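Local coordinates for protein walker-type atpase (Pyrococcus abyssi, PDB 2QEN) that is of unknown cellular function but binds ADP with magnesium and, as a Walker-type ATPase, probably hydrolyses ATP, at residues 233-238 with 257-262; 111-116 with 152-157; 275-280 with 327-332. The protein carries 1 engineered substitution. One frame throughout, in Å; residues are numbered along the deposited sequence.

How the interactions relate
Going from the N terminus, interaction 2 closes first: it brings the start of helix 113-127 against helix 149-161, with strand 130-135 of the parallel ATPase sheet in the loop between. Interaction 1 follows, joining the end of helix 225-235 to the early turns of helix 255-280 and enclosing helix 239-252. Interaction 3 then uses the far end of that same long helix, meeting residues 327-332 after a largely helical loop of 46 residues. The three run in series, neither nesting nor crossing. Interactions 1 and 3 come within about 9 Å at their nearest atoms, and both use helix 255-280, which thus ties helix 225-235 to the probable winged-helix region; interaction 2 stands apart on the ATPase side.

Interaction 1: residues 233-238 with 257-262; sequences ELLDGI and RAMKRT
Leu235 and Met259 meet tip to tip, and their methyls carry this contact. Leu235 CD2 lies 3.5 Å from Met259 CE, closer than carbons usually pack, while the sulfur SD stands 4.0 Å from the same CD2. Met259 gets there by a bent chain: CG leaves anti to the backbone N (chi1 -167°), then turns at chi2 and again at chi3, which swings CE toward the leucine. On one side of this pair Leu234 joins with its CB, 4.3 Å from Met259 SD. Further along the helix, one turn on from Ala258, Thr262 presents its CG2 to Leu235 CD2 at 4.2 Å.

With OG1 bound back to Ala258 O at 2.6 Å, tilted 33° from the carbonyl plane, Thr262 turns its methyl toward the leucine. Thr262 N reaches the same oxygen from the opposite face, so two donors grip Ala258 O, and the OG1 bond holds the threonine side chain in its rotation.

One layer out, Phe245 of helix 239-252 touches both Leu235 and Thr262, and Val343 of helix 342-348 also reaches Leu235. Helix 225-235 ends at Leu235, and a type I' turn from Leu235 to Ile238 follows. Gly237, with phi 80°, sits where a side chain would jam against the preceding carbonyl, and Ile238 then takes the N-cap position of helix 239-252. Ile238 also touches ADP-binding Arg41, which links the turn to the nucleotide-binding region; the side chain of Leu235 itself is about 11 Å from the bound ADP.

The junction is apolar throughout: methyls of a leucine, a methionine and a threonine in contact join two helices by close fit, with no directional bond between them.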
loop_
_atom_site.group_PDB
_atom_site.type_symbol
_atom_site.label_atom_id
_atom_site.label_comp_id
_atom_site.label_asym_id
_atom_site.label_seq_id
_atom_site.Cartn_x
_atom_site.Cartn_y
_atom_site.Cartn_z
ATOM N N GLU A 233 8.620 10.083 -19.162
ATOM C CA GLU A 233 8.301 9.053 -20.150
ATOM C C GLU A 233 8.776 7.665 -19.721
ATOM O O GLU A 233 8.093 6.680 -19.984
ATOM C CB GLU A 233 8.869 9.412 -21.515
ATOM C CG GLU A 233 8.160 10.580 -22.223
ATOM C CD GLU A 233 6.614 10.547 -22.136
ATOM O OE1 GLU A 233 6.057 10.596 -21.002
ATOM O OE2 GLU A 233 5.959 10.527 -23.208
ATOM N N LEU A 234 9.935 7.581 -19.059
ATOM C CA LEU A 234 10.372 6.302 -18.504
ATOM C C LEU A 234 9.713 5.952 -17.168
ATOM O O LEU A 234 9.429 4.778 -16.908
ATOM C CB LEU A 234 11.899 6.225 -18.355
ATOM C CG LEU A 234 12.804 5.782 -19.523
ATOM C CD1 LEU A 234 12.083 4.903 -20.544
ATOM C CD2 LEU A 234 13.439 6.959 -20.218
ATOM N N LEU A 235 9.478 6.950 -16.320
ATOM C CA LEU A 235 9.024 6.673 -14.949
ATOM C C LEU A 235 7.513 6.861 -14.640
ATOM O O LEU A 235 7.071 6.520 -13.547
ATOM C CB LEU A 235 9.916 7.393 -13.907
ATOM C CG LEU A 235 11.439 7.177 -13.984
ATOM C CD1 LEU A 235 12.207 8.045 -12.942
ATOM C CD2 LEU A 235 11.866 5.698 -13.873
ATOM N N ASP A 236 6.765 7.447 -15.579
ATOM C CA ASP A 236 5.264 7.447 -15.622
ATOM C C ASP A 236 4.429 7.703 -14.324
ATOM O O ASP A 236 3.443 6.981 -14.017
ATOM C CB ASP A 236 4.747 6.179 -16.345
ATOM C CG ASP A 236 4.821 6.255 -17.923
ATOM O OD1 ASP A 236 5.343 7.228 -18.541
ATOM O OD2 ASP A 236 4.317 5.297 -18.560
ATOM N N GLY A 237 4.786 8.732 -13.562
ATOM C CA GLY A 237 3.890 9.160 -12.454
ATOM C C GLY A 237 3.936 8.377 -11.143
ATOM O O GLY A 237 3.136 8.636 -10.230
ATOM N N ILE A 238 4.862 7.425 -11.033
ATOM C CA ILE A 238 5.030 6.674 -9.791
ATOM C C ILE A 238 5.996 7.442 -8.880
ATOM O O ILE A 238 7.178 7.541 -9.188
ATOM C CB ILE A 238 5.555 5.221 -10.031
ATOM C CG1 ILE A 238 4.784 4.527 -11.172
ATOM C CG2 ILE A 238 5.571 4.406 -8.706
ATOM C CD1 ILE A 238 3.481 3.881 -10.780
ATOM N N ARG A 257 23.356 8.524 -16.417
ATOM C CA ARG A 257 23.833 7.823 -15.217
ATOM C C ARG A 257 22.802 7.785 -14.087
ATOM O O ARG A 257 22.661 6.763 -13.419
ATOM C CB ARG A 257 25.159 8.414 -14.708
ATOM C CG ARG A 257 26.359 7.924 -15.468
ATOM C CD ARG A 257 27.665 8.407 -14.839
ATOM N NE ARG A 257 27.690 9.858 -14.650
ATOM C CZ ARG A 257 28.066 10.736 -15.575
ATOM N NH1 ARG A 257 28.486 10.335 -16.768
ATOM N NH2 ARG A 257 28.052 12.031 -15.287
ATOM N N ALA A 258 22.072 8.882 -13.885
ATOM C CA ALA A 258 20.951 8.879 -12.923
ATOM C C ALA A 258 19.864 7.859 -13.276
ATOM O O ALA A 258 19.330 7.174 -12.396
ATOM C CB ALA A 258 20.344 10.252 -12.805
ATOM N N MET A 259 19.506 7.768 -14.548
ATOM C CA MET A 259 18.484 6.801 -14.960
ATOM C C MET A 259 19.002 5.357 -14.900
ATOM O O MET A 259 18.260 4.448 -14.537
ATOM C CB MET A 259 17.972 7.119 -16.370
ATOM C CG MET A 259 16.692 6.372 -16.779
ATOM S SD MET A 259 15.229 6.786 -15.770
ATOM C CE MET A 259 15.239 5.439 -14.639
ATOM N N LYS A 260 20.266 5.155 -15.269
ATOM C CA LYS A 260 20.887 3.839 -15.201
ATOM C C LYS A 260 20.825 3.319 -13.758
ATOM O O LYS A 260 20.387 2.206 -13.519
ATOM C CB LYS A 260 22.339 3.912 -15.696
ATOM C CG LYS A 260 22.767 2.751 -16.582
ATOM C CD LYS A 260 24.224 2.855 -17.019
ATOM C CE LYS A 260 25.176 2.135 -16.053
ATOM N NZ LYS A 260 26.486 1.734 -16.702
ATOM N N ARG A 261 21.238 4.156 -12.807
ATOM C CA ARG A 261 21.188 3.852 -11.379
ATOM C C ARG A 261 19.762 3.677 -10.839
ATOM O O ARG A 261 19.526 2.826 -9.991
ATOM C CB ARG A 261 21.919 4.928 -10.567
ATOM C CG ARG A 261 23.396 5.089 -10.905
ATOM C CD ARG A 261 24.208 3.935 -10.365
ATOM N NE ARG A 261 25.060 4.282 -9.222
ATOM C CZ ARG A 261 24.658 4.310 -7.952
ATOM N NH1 ARG A 261 23.398 4.040 -7.623
ATOM N NH2 ARG A 261 25.525 4.624 -7.005
ATOM N N THR A 262 18.823 4.489 -11.311
ATOM C CA THR A 262 17.414 4.333 -10.933
ATOM C C THR A 262 16.920 2.940 -11.326
ATOM O O THR A 262 16.309 2.257 -10.519
ATOM C CB THR A 262 16.527 5.446 -11.558
ATOM O OG1 THR A 262 17.036 6.716 -11.157
ATOM C CG2 THR A 262 15.069 5.345 -11.114
#

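Interaction 2: residues 111-116 with 152-157; sequences LSLREV and LALFAY
Arg114 spreads across the ring of Tyr157, and beside this pair Leu113 packs against Leu154. The leucines form the buried part. Their side chains cross at about a right angle, with Leu113 CB 3.8 Å from Leu154 CD2, while Leu154 CD1 rests 3.8 Å from Leu113 O. Leu77 and Ile78 of helix 74-84 close in on Leu113, and Phe117 touches Leu154.

The outer side is more exposed, yet closely fitted. The guanidinium of Arg114 lies flat on one face of Tyr157, planes 12° apart and centres 3.7 Å apart, a stacked cation-pi contact. The chain before it lies on the same ring: Arg114 CG comes within 3.5 Å of Tyr157 CE2, CD makes a CH-pi contact over the face, and CZ lies 3.4 Å from Tyr157 CD1. Bends at chi2 and chi3 let the arginine follow the ring, while Tyr157 holds its CG anti to the backbone N (chi1 173°), which carries the ring out to Arg114 on the neighbouring helix. Here water is the loose element: one molecule lies between Arg114 NH1 and Ala153 O, but both of its links are weak, and the one to NH1 is doubtfully short.

Putting an alanine at Tyr157 would remove the ring, and the Arg114 guanidinium would probably lose its stacking face and be set free to turn.

Helix 113-127 starts in a capping box: Glu115 N donates to Ser112 OG at 3.1 Å, and Ser112 N returns a nearly straight bond to Glu115 OE1. Helix 149-161, for its part, is the helix of a beta-alpha-beta crossover between adjacent parallel strands 130-135 and 165-171, its Phe155 meeting Phe134 edge-to-face. The contact packs the start of helix 113-127 on this crossover helix of the P-loop ATPase fold.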
loop_
_atom_site.group_PDB
_atom_site.type_symbol
_atom_site.label_atom_id
_atom_site.label_comp_id
_atom_site.label_asym_id
_atom_site.label_seq_id
_atom_site.Cartn_x
_atom_site.Cartn_y
_atom_site.Cartn_z
ATOM N N LEU A 111 -4.554 -9.960 27.085
ATOM C CA LEU A 111 -5.476 -8.954 26.534
ATOM C C LEU A 111 -6.259 -9.500 25.337
ATOM O O LEU A 111 -5.723 -10.269 24.542
ATOM C CB LEU A 111 -4.714 -7.687 26.092
ATOM C CG LEU A 111 -4.271 -6.640 27.122
ATOM C CD1 LEU A 111 -3.220 -5.701 26.544
ATOM C CD2 LEU A 111 -5.458 -5.850 27.661
ATOM N N SER A 112 -7.522 -9.100 25.212
ATOM C CA SER A 112 -8.291 -9.365 23.997
ATOM C C SER A 112 -8.258 -8.152 23.060
ATOM O O SER A 112 -8.063 -7.012 23.497
ATOM C CB SER A 112 -9.736 -9.758 24.323
ATOM O OG SER A 112 -10.555 -8.636 24.579
ATOM N N LEU A 113 -8.446 -8.407 21.769
ATOM C CA LEU A 113 -8.512 -7.349 20.780
ATOM C C LEU A 113 -9.656 -6.376 21.043
ATOM O O LEU A 113 -9.507 -5.172 20.871
ATOM C CB LEU A 113 -8.645 -7.948 19.378
ATOM C CG LEU A 113 -7.442 -8.687 18.794
ATOM C CD1 LEU A 113 -7.894 -9.353 17.520
ATOM C CD2 LEU A 113 -6.274 -7.729 18.520
ATOM N N ARG A 114 -10.798 -6.919 21.453
ATOM C CA ARG A 114 -11.988 -6.138 21.735
ATOM C C ARG A 114 -11.798 -5.162 22.905
ATOM O O ARG A 114 -12.225 -4.013 22.821
ATOM C CB ARG A 114 -13.135 -7.085 22.031
ATOM C CG ARG A 114 -14.486 -6.524 21.747
ATOM C CD ARG A 114 -15.331 -7.567 21.040
ATOM N NE ARG A 114 -16.714 -7.448 21.474
ATOM C CZ ARG A 114 -17.758 -7.988 20.857
ATOM N NH1 ARG A 114 -17.617 -8.694 19.742
ATOM N NH2 ARG A 114 -18.953 -7.804 21.373
ATOM N N GLU A 115 -11.156 -5.646 23.969
ATOM C CA GLU A 115 -10.733 -4.874 25.153
ATOM C C GLU A 115 -9.913 -3.641 24.752
ATOM O O GLU A 115 -10.209 -2.527 25.178
ATOM C CB GLU A 115 -9.867 -5.788 26.027
ATOM C CG GLU A 115 -9.715 -5.446 27.484
ATOM C CD GLU A 115 -8.967 -6.552 28.265
ATOM O OE1 GLU A 115 -8.614 -7.612 27.665
ATOM O OE2 GLU A 115 -8.737 -6.365 29.484
ATOM N N VAL A 116 -8.892 -3.865 23.921
ATOM C CA VAL A 116 -8.009 -2.826 23.406
ATOM C C VAL A 116 -8.772 -1.793 22.575
ATOM O O VAL A 116 -8.586 -0.581 22.751
ATOM C CB VAL A 116 -6.861 -3.445 22.544
ATOM C CG1 VAL A 116 -6.088 -2.354 21.750
ATOM C CG2 VAL A 116 -5.918 -4.302 23.418
ATOM N N LEU A 152 -11.840 -9.744 11.055
ATOM C CA LEU A 152 -13.110 -9.371 10.425
ATOM C C LEU A 152 -14.223 -9.173 11.462
ATOM O O LEU A 152 -14.981 -8.221 11.372
ATOM C CB LEU A 152 -13.525 -10.413 9.387
ATOM C CG LEU A 152 -12.528 -10.729 8.267
ATOM C CD1 LEU A 152 -13.049 -11.853 7.392
ATOM C CD2 LEU A 152 -12.184 -9.466 7.430
ATOM N N ALA A 153 -14.302 -10.079 12.441
ATOM C CA ALA A 153 -15.242 -9.969 13.546
ATOM C C ALA A 153 -14.982 -8.710 14.382
ATOM O O ALA A 153 -15.915 -7.980 14.717
ATOM C CB ALA A 153 -15.214 -11.236 14.413
ATOM N N LEU A 154 -13.718 -8.453 14.704
ATOM C CA LEU A 154 -13.328 -7.233 15.399
ATOM C C LEU A 154 -13.754 -5.991 14.632
ATOM O O LEU A 154 -14.280 -5.059 15.232
ATOM C CB LEU A 154 -11.808 -7.208 15.648
ATOM C CG LEU A 154 -11.180 -5.955 16.281
ATOM C CD1 LEU A 154 -11.624 -5.722 17.744
ATOM C CD2 LEU A 154 -9.684 -6.055 16.199
ATOM N N PHE A 155 -13.514 -5.977 13.318
ATOM C CA PHE A 155 -13.909 -4.852 12.450
ATOM C C PHE A 155 -15.440 -4.634 12.403
ATOM O O PHE A 155 -15.905 -3.495 12.339
ATOM C CB PHE A 155 -13.375 -5.016 11.018
ATOM C CG PHE A 155 -11.866 -5.045 10.900
ATOM C CD1 PHE A 155 -11.048 -4.412 11.832
ATOM C CD2 PHE A 155 -11.261 -5.690 9.810
ATOM C CE1 PHE A 155 -9.656 -4.449 11.700
ATOM C CE2 PHE A 155 -9.874 -5.718 9.660
ATOM C CZ PHE A 155 -9.070 -5.103 10.591
ATOM N N ALA A 156 -16.204 -5.723 12.404
ATOM C CA ALA A 156 -17.667 -5.659 12.412
ATOM C C ALA A 156 -18.150 -5.050 13.717
ATOM O O ALA A 156 -19.088 -4.265 13.737
ATOM C CB ALA A 156 -18.258 -7.044 12.240
ATOM N N TYR A 157 -17.483 -5.412 14.809
ATOM C CA TYR A 157 -17.796 -4.860 16.128
ATOM C C TYR A 157 -17.484 -3.363 16.202
ATOM O O TYR A 157 -18.319 -2.578 16.620
ATOM C CB TYR A 157 -17.050 -5.630 17.213
ATOM C CG TYR A 157 -17.187 -5.009 18.580
ATOM C CD1 TYR A 157 -18.401 -5.050 19.272
ATOM C CD2 TYR A 157 -16.109 -4.393 19.178
ATOM C CE1 TYR A 157 -18.521 -4.478 20.511
ATOM C CE2 TYR A 157 -16.219 -3.835 20.424
ATOM C CZ TYR A 157 -17.411 -3.878 21.080
ATOM O OH TYR A 157 -17.489 -3.307 22.319
HETATM O O HOH W 1 -16.312 -9.326 17.778
#

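Interaction 3: residues 275-280 with 327-332; sequences EELRRR and MNWIVE
Leu277 splits its two methyls between Met327 and Trp329. Its CD1 sits over one face of the indole, 3.8 Å from the centroid of the five-membered ring and 24° off the normal, a CH-pi contact displaced toward the rim; Trp329 NE1 is the nearest atom at 3.5 Å. The other branch, CD2, lies 3.7 Å from Met327 CE. A chi1 of -95° takes the leucine away from a staggered position, a modest twist with which both branches find their partners at once.

Trp329 keeps CG beside its backbone N, anti to the carbonyl carbon, which sends the indole toward helix 255-280, where it slides past Leu277 from the opposite direction. Met327 runs extended through chi2 and bends only at chi3 (131°). This end bend places CE between Leu277 and Arg280, 3.4 Å from Arg280 NH1, with the sulfur over one face of the guanidinium. Arg280, bent at chi3, comes from the other side, and its NH2 is hydrogen-bonded to Tyr284 OH.

Backbone shape sets the pair up: Asn328, with positive phi, ends helix 314-326 in a Schellman motif, and its ND2 bonds to Ser172 O. After it come Trp329, whose side chain is about 6 Å from that of ADP-binding Arg41, and strand 330-333, which with 336-339 is consistent with the wing of a winged helix.

Chemically, this junction relies on soft contacts, leucine methyl on indole and methionine methyl and sulfur against the guanidinium, while Arg280 NH2 turns to Tyr284 OH.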
loop_
_atom_site.group_PDB
_atom_site.type_symbol
_atom_site.label_atom_id
_atom_site.label_comp_id
_atom_site.label_asym_id
_atom_site.label_seq_id
_atom_site.Cartn_x
_atom_site.Cartn_y
_atom_site.Cartn_z
ATOM N N GLU A 275 11.098 -13.046 -7.014
ATOM C CA GLU A 275 11.552 -14.252 -6.310
ATOM C C GLU A 275 10.401 -14.877 -5.524
ATOM O O GLU A 275 10.174 -16.090 -5.598
ATOM C CB GLU A 275 12.692 -13.937 -5.328
ATOM C CG GLU A 275 14.087 -13.829 -5.926
ATOM C CD GLU A 275 15.191 -13.770 -4.860
ATOM O OE1 GLU A 275 14.927 -13.312 -3.716
ATOM O OE2 GLU A 275 16.334 -14.190 -5.163
ATOM N N GLU A 276 9.694 -14.040 -4.763
ATOM C CA GLU A 276 8.544 -14.468 -3.970
ATOM C C GLU A 276 7.500 -15.154 -4.852
ATOM O O GLU A 276 7.049 -16.258 -4.534
ATOM C CB GLU A 276 7.925 -13.286 -3.200
ATOM C CG GLU A 276 8.863 -12.613 -2.177
ATOM C CD GLU A 276 8.231 -11.417 -1.441
ATOM O OE1 GLU A 276 7.549 -10.577 -2.078
ATOM O OE2 GLU A 276 8.437 -11.310 -0.210
ATOM N N LEU A 277 7.137 -14.502 -5.961
ATOM C CA LEU A 277 6.181 -15.049 -6.923
ATOM C C LEU A 277 6.644 -16.366 -7.545
ATOM O O LEU A 277 5.846 -17.287 -7.697
ATOM C CB LEU A 277 5.908 -14.045 -8.054
ATOM C CG LEU A 277 4.714 -13.095 -8.015
ATOM C CD1 LEU A 277 4.642 -12.327 -9.336
ATOM C CD2 LEU A 277 3.417 -13.851 -7.782
ATOM N N ARG A 278 7.924 -16.432 -7.915
ATOM C CA ARG A 278 8.500 -17.593 -8.593
ATOM C C ARG A 278 8.400 -18.844 -7.724
ATOM O O ARG A 278 8.210 -19.940 -8.235
ATOM C CB ARG A 278 9.960 -17.321 -8.974
ATOM C CG ARG A 278 10.604 -18.339 -9.923
ATOM C CD ARG A 278 11.910 -18.880 -9.309
ATOM N NE ARG A 278 12.586 -17.867 -8.497
ATOM C CZ ARG A 278 13.351 -18.118 -7.435
ATOM N NH1 ARG A 278 13.560 -19.366 -7.025
ATOM N NH2 ARG A 278 13.911 -17.111 -6.777
ATOM N N ARG A 279 8.518 -18.676 -6.410
ATOM C CA ARG A 279 8.364 -19.800 -5.481
ATOM C C ARG A 279 6.969 -20.441 -5.554
ATOM O O ARG A 279 6.850 -21.669 -5.624
ATOM C CB ARG A 279 8.730 -19.389 -4.058
ATOM C CG ARG A 279 10.154 -19.783 -3.664
ATOM C CD ARG A 279 11.198 -18.822 -4.211
ATOM N NE ARG A 279 11.941 -18.149 -3.145
ATOM C CZ ARG A 279 13.131 -18.543 -2.698
ATOM N NH1 ARG A 279 13.724 -19.611 -3.221
ATOM N NH2 ARG A 279 13.735 -17.874 -1.723
ATOM N N ARG A 280 5.932 -19.600 -5.580
ATOM C CA ARG A 280 4.543 -20.041 -5.722
ATOM C C ARG A 280 4.341 -20.792 -7.032
ATOM O O ARG A 280 3.893 -21.940 -7.041
ATOM C CB ARG A 280 3.586 -18.850 -5.642
ATOM C CG ARG A 280 3.488 -18.221 -4.271
ATOM C CD ARG A 280 2.647 -16.943 -4.283
ATOM N NE ARG A 280 1.368 -17.114 -4.979
ATOM C CZ ARG A 280 0.261 -16.418 -4.713
ATOM N NH1 ARG A 280 0.263 -15.499 -3.747
ATOM N NH2 ARG A 280 -0.856 -16.650 -5.400
ATOM N N MET A 327 -3.359 -9.298 -7.172
ATOM C CA MET A 327 -2.107 -8.863 -6.566
ATOM C C MET A 327 -1.691 -7.500 -7.122
ATOM O O MET A 327 -0.723 -6.914 -6.658
ATOM C CB MET A 327 -1.000 -9.897 -6.845
ATOM C CG MET A 327 -0.863 -11.024 -5.807
ATOM S SD MET A 327 0.235 -12.331 -6.433
ATOM C CE MET A 327 1.327 -12.569 -5.060
ATOM N N ASN A 328 -2.400 -7.030 -8.152
ATOM C CA ASN A 328 -2.109 -5.752 -8.808
ATOM C C ASN A 328 -0.758 -5.684 -9.556
ATOM O O ASN A 328 -0.186 -4.588 -9.721
ATOM C CB ASN A 328 -2.208 -4.601 -7.801
ATOM C CG ASN A 328 -3.113 -3.480 -8.271
ATOM O OD1 ASN A 328 -3.584 -3.474 -9.411
ATOM N ND2 ASN A 328 -3.354 -2.515 -7.392
ATOM N N TRP A 329 -0.244 -6.831 -10.006
ATOM C CA TRP A 329 0.931 -6.820 -10.902
ATOM C C TRP A 329 0.488 -6.292 -12.254
ATOM O O TRP A 329 1.250 -5.624 -12.962
ATOM C CB TRP A 329 1.547 -8.213 -11.069
ATOM C CG TRP A 329 2.383 -8.626 -9.883
ATOM C CD1 TRP A 329 1.981 -9.380 -8.829
ATOM C CD2 TRP A 329 3.761 -8.300 -9.640
ATOM N NE1 TRP A 329 3.011 -9.546 -7.942
ATOM C CE2 TRP A 329 4.118 -8.898 -8.412
ATOM C CE3 TRP A 329 4.727 -7.577 -10.346
ATOM C CZ2 TRP A 329 5.400 -8.789 -7.863
ATOM C CZ3 TRP A 329 6.006 -7.463 -9.803
ATOM C CH2 TRP A 329 6.332 -8.072 -8.572
ATOM N N ILE A 330 -0.787 -6.551 -12.551
ATOM C CA ILE A 330 -1.338 -6.399 -13.880
ATOM C C ILE A 330 -2.720 -5.739 -13.871
ATOM O O ILE A 330 -3.502 -5.924 -12.949
ATOM C CB ILE A 330 -1.348 -7.801 -14.570
ATOM C CG1 ILE A 330 -0.394 -7.831 -15.722
ATOM C CG2 ILE A 330 -2.722 -8.350 -14.920
ATOM C CD1 ILE A 330 0.846 -8.405 -15.289
ATOM N N VAL A 331 -2.980 -4.951 -14.908
ATOM C CA VAL A 331 -4.313 -4.470 -15.225
ATOM C C VAL A 331 -4.775 -5.128 -16.546
ATOM O O VAL A 331 -3.972 -5.301 -17.485
ATOM C CB VAL A 331 -4.338 -2.916 -15.348
ATOM C CG1 VAL A 331 -5.734 -2.422 -15.483
ATOM C CG2 VAL A 331 -3.714 -2.257 -14.109
ATOM N N GLU A 332 -6.048 -5.529 -16.595
ATOM C CA GLU A 332 -6.703 -5.906 -17.844
ATOM C C GLU A 332 -7.667 -4.807 -18.258
ATOM O O GLU A 332 -8.619 -4.510 -17.535
ATOM C CB GLU A 332 -7.454 -7.242 -17.730
ATOM C CG GLU A 332 -8.189 -7.631 -19.028
ATOM C CD GLU A 332 -8.911 -8.984 -18.972
ATOM O OE1 GLU A 332 -9.074 -9.558 -17.865
ATOM O OE2 GLU A 332 -9.316 -9.479 -20.062
#